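Local coordinates for sialidase B (Streptococcus pneumoniae serotype 4, PDB 4XJU), which hydrolyses the alpha-(2->3)-, alpha-(2->6)- and alpha-(2->8)-glycosidic linkages of terminal sialic acids in oligosaccharides, glycoproteins and glycolipids, at residues Ala502-Val507 with Thr516-Thr521. The protein carries 1 engineered substitution. Numbering follows the deposited sequence.
Sequences AEAQMV and TFFRTT. With 19D ((1R,2R,3R,4R,5R,7R)-2-(acetylamino)-7-[(1R)-1,2-dihydroxyethyl]-4-fluoro-3-hydroxy-6,8-dioxabicyclo[3.2.1]octane-5-carboxylic acid), chain G.
Glu-503 and Arg-519 run side by side toward the bound ligand 19D, joined by a salt bridge in which Arg-519 NH1 lies 2.8 Å from Glu-503 OE2. Carboxylate and guanidinium planes are steeply inclined, 71° apart; NH1 reaches OE2 from above the carboxylate plane, while OE2 stays close to the guanidinium plane. With CG anti to the backbone N (chi1 174°) and every later torsion extended, Arg-519 projects its full length into the site. There NH1 and NH2 share O1A of the 19D carboxylate, each at 3.2 Å; O1A lies in the guanidinium plane at its edge. Tyr-551 O takes up NE, which helps fix the rotation of the guanidinium, and Arg-581 joins in binding 19D. Tyr-615 OH, probably the nucleophile, is hydrogen-bonded to OE1 of Glu-503, consistent with the tyrosine-glutamate pair of family 33 sialidases, in which the glutamate helps activate the tyrosine.

Glu-503 and Arg-519 flank a beta hairpin of strands 504-510, the outermost, and 513-518, its neighbour, in a four-stranded antiparallel blade of the catalytic beta-propeller. Gln-505 and Phe-517 form a hydrogen-bonded pair, bonded in both directions, and Arg-519 N continues the pairing to Glu-503 O at 2.9 Å. Packing is tightest on the face of Ala-504, Thr-516 and Phe-518: Ala-504 CB lies 3.5 Å from Thr-516 CG2 and 3.6 Å from Phe-518 CB, with Leu-476 of the adjoining blade against Ala-504 and Phe-518. Across the sheet the fit is looser, Val-507 CG2 meeting the edge of the Phe-517 ring at CE2, 3.9 Å away. Beyond Arg-519 the chain diverges from 502-507.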
loop_
_atom_site.group_PDB
_atom_site.type_symbol
_atom_site.label_atom_id
_atom_site.label_comp_id
_atom_site.label_asym_id
_atom_site.label_seq_id
_atom_site.Cartn_x
_atom_site.Cartn_y
_atom_site.Cartn_z
ATOM N N ALA A 502 -15.988 -4.830 -5.456
ATOM C CA ALA A 502 -15.800 -6.111 -6.125
ATOM C C ALA A 502 -14.528 -6.109 -6.960
ATOM O O ALA A 502 -14.567 -6.264 -8.192
ATOM C CB ALA A 502 -17.016 -6.461 -6.975
ATOM N N GLU A 503 -13.399 -5.935 -6.277
ATOM C CA GLU A 503 -12.099 -5.936 -6.940
ATOM C C GLU A 503 -11.830 -7.319 -7.522
ATOM O O GLU A 503 -11.845 -8.335 -6.808
ATOM C CB GLU A 503 -11.003 -5.493 -5.965
ATOM C CG GLU A 503 -11.172 -4.036 -5.506
ATOM C CD GLU A 503 -10.504 -3.754 -4.173
ATOM O OE1 GLU A 503 -10.154 -2.572 -3.909
ATOM O OE2 GLU A 503 -10.318 -4.710 -3.382
ATOM N N ALA A 504 -11.595 -7.344 -8.832
ATOM C CA ALA A 504 -11.567 -8.589 -9.590
ATOM C C ALA A 504 -10.243 -8.717 -10.326
ATOM O O ALA A 504 -9.737 -7.730 -10.877
ATOM C CB ALA A 504 -12.726 -8.616 -10.582
ATOM N N GLN A 505 -9.676 -9.924 -10.336
ATOM C CA GLN A 505 -8.495 -10.202 -11.160
ATOM C C GLN A 505 -8.722 -11.469 -11.973
ATOM O O GLN A 505 -9.391 -12.403 -11.511
ATOM C CB GLN A 505 -7.240 -10.327 -10.286
ATOM C CG GLN A 505 -6.752 -8.985 -9.734
ATOM C CD GLN A 505 -6.116 -8.113 -10.796
ATOM O OE1 GLN A 505 -4.899 -8.163 -11.002
ATOM N NE2 GLN A 505 -6.935 -7.302 -11.478
ATOM N N MET A 506 -8.149 -11.501 -13.172
ATOM C CA MET A 506 -8.423 -12.558 -14.138
ATOM C C MET A 506 -7.225 -13.451 -14.439
ATOM O O MET A 506 -6.076 -12.999 -14.416
ATOM C CB MET A 506 -8.893 -11.920 -15.449
ATOM C CG MET A 506 -10.040 -10.954 -15.272
ATOM S SD MET A 506 -10.355 -9.993 -16.757
ATOM C CE MET A 506 -9.151 -8.686 -16.563
ATOM N N VAL A 507 -7.506 -14.719 -14.732
ATOM C CA VAL A 507 -6.501 -15.612 -15.319
ATOM C C VAL A 507 -7.076 -16.277 -16.562
ATOM O O VAL A 507 -8.281 -16.517 -16.644
ATOM C CB VAL A 507 -6.017 -16.700 -14.334
ATOM C CG1 VAL A 507 -5.444 -16.053 -13.083
ATOM C CG2 VAL A 507 -7.162 -17.642 -13.956
ATOM N N THR A 516 -12.321 -15.215 -13.513
ATOM C CA THR A 516 -12.114 -14.009 -12.728
ATOM C C THR A 516 -12.363 -14.321 -11.260
ATOM O O THR A 516 -13.400 -14.882 -10.904
ATOM C CB THR A 516 -13.089 -12.916 -13.173
ATOM O OG1 THR A 516 -12.941 -12.699 -14.582
ATOM C CG2 THR A 516 -12.826 -11.604 -12.428
ATOM N N PHE A 517 -11.415 -13.947 -10.410
ATOM C CA PHE A 517 -11.572 -14.094 -8.967
ATOM C C PHE A 517 -11.830 -12.725 -8.355
ATOM O O PHE A 517 -11.148 -11.754 -8.693
ATOM C CB PHE A 517 -10.304 -14.715 -8.370
ATOM C CG PHE A 517 -10.005 -16.087 -8.899
ATOM C CD1 PHE A 517 -10.658 -17.193 -8.385
ATOM C CD2 PHE A 517 -9.087 -16.267 -9.926
ATOM C CE1 PHE A 517 -10.387 -18.465 -8.876
ATOM C CE2 PHE A 517 -8.816 -17.535 -10.426
ATOM C CZ PHE A 517 -9.466 -18.636 -9.890
ATOM N N PHE A 518 -12.812 -12.618 -7.462
ATOM C CA PHE A 518 -13.139 -11.295 -6.937
ATOM C C PHE A 518 -13.593 -11.202 -5.488
ATOM O O PHE A 518 -14.138 -12.157 -4.915
ATOM C CB PHE A 518 -14.092 -10.508 -7.867
ATOM C CG PHE A 518 -15.455 -11.129 -8.058
ATOM C CD1 PHE A 518 -15.636 -12.182 -8.945
ATOM C CD2 PHE A 518 -16.566 -10.614 -7.395
ATOM C CE1 PHE A 518 -16.898 -12.733 -9.145
ATOM C CE2 PHE A 518 -17.828 -11.166 -7.584
ATOM C CZ PHE A 518 -17.992 -12.224 -8.461
ATOM N N ARG A 519 -13.338 -10.023 -4.924
ATOM C CA ARG A 519 -13.730 -9.662 -3.559
ATOM C C ARG A 519 -15.236 -9.502 -3.479
ATOM O O ARG A 519 -15.871 -8.993 -4.414
ATOM C CB ARG A 519 -13.061 -8.327 -3.200
ATOM C CG ARG A 519 -13.449 -7.697 -1.868
ATOM C CD ARG A 519 -12.609 -6.442 -1.657
ATOM N NE ARG A 519 -13.080 -5.600 -0.557
ATOM C CZ ARG A 519 -12.469 -4.481 -0.190
ATOM N NH1 ARG A 519 -11.372 -4.080 -0.837
ATOM N NH2 ARG A 519 -12.956 -3.760 0.812
ATOM N N THR A 520 -15.815 -9.946 -2.367
ATOM C CA THR A 520 -17.257 -9.829 -2.161
ATOM C C THR A 520 -17.577 -9.244 -0.785
ATOM O O THR A 520 -16.689 -8.802 -0.058
ATOM C CB THR A 520 -17.964 -11.192 -2.301
ATOM O OG1 THR A 520 -17.688 -11.999 -1.150
ATOM C CG2 THR A 520 -17.471 -11.926 -3.554
ATOM N N THR A 521 -18.854 -9.265 -0.431
ATOM C CA THR A 521 -19.296 -8.853 0.894
ATOM C C THR A 521 -19.751 -10.067 1.707
ATOM O O THR A 521 -20.402 -9.915 2.735
ATOM C CB THR A 521 -20.454 -7.863 0.788
ATOM O OG1 THR A 521 -21.474 -8.446 -0.025
ATOM C CG2 THR A 521 -19.999 -6.556 0.140
HETATM C C1 19D G . -9.815 -0.659 0.836
HETATM O O1A 19D G . -10.768 -1.488 0.963
HETATM O O1B 19D G . -8.779 -0.687 1.520
HETATM C C2 19D G . -9.997 0.410 -0.209
HETATM C C3 19D G . -8.694 0.894 -0.891
HETATM C C4 19D G . -8.961 1.311 -2.389
HETATM O O4 19D G . -7.890 2.158 -2.812
HETATM C C5 19D G . -10.379 2.093 -2.486
HETATM N N5 19D G . -10.624 2.484 -3.868
HETATM C C6 19D G . -11.444 1.256 -1.751
HETATM O O6 19D G . -10.921 0.030 -1.235
HETATM C C7 19D G . -11.717 1.937 -0.413
HETATM O O7 19D G . -10.635 1.497 0.460
HETATM C C8 19D G . -13.117 1.744 0.208
HETATM O O8 19D G . -13.493 0.375 0.442
HETATM C C9 19D G . -14.196 2.388 -0.658
HETATM O O9 19D G . -14.509 1.585 -1.797
HETATM C C10 19D G . -11.295 3.609 -4.111
HETATM O O10 19D G . -11.715 4.328 -3.209
HETATM C C11 19D G . -11.494 3.939 -5.551
HETATM F F1 19D G . -8.207 1.645 -0.245
#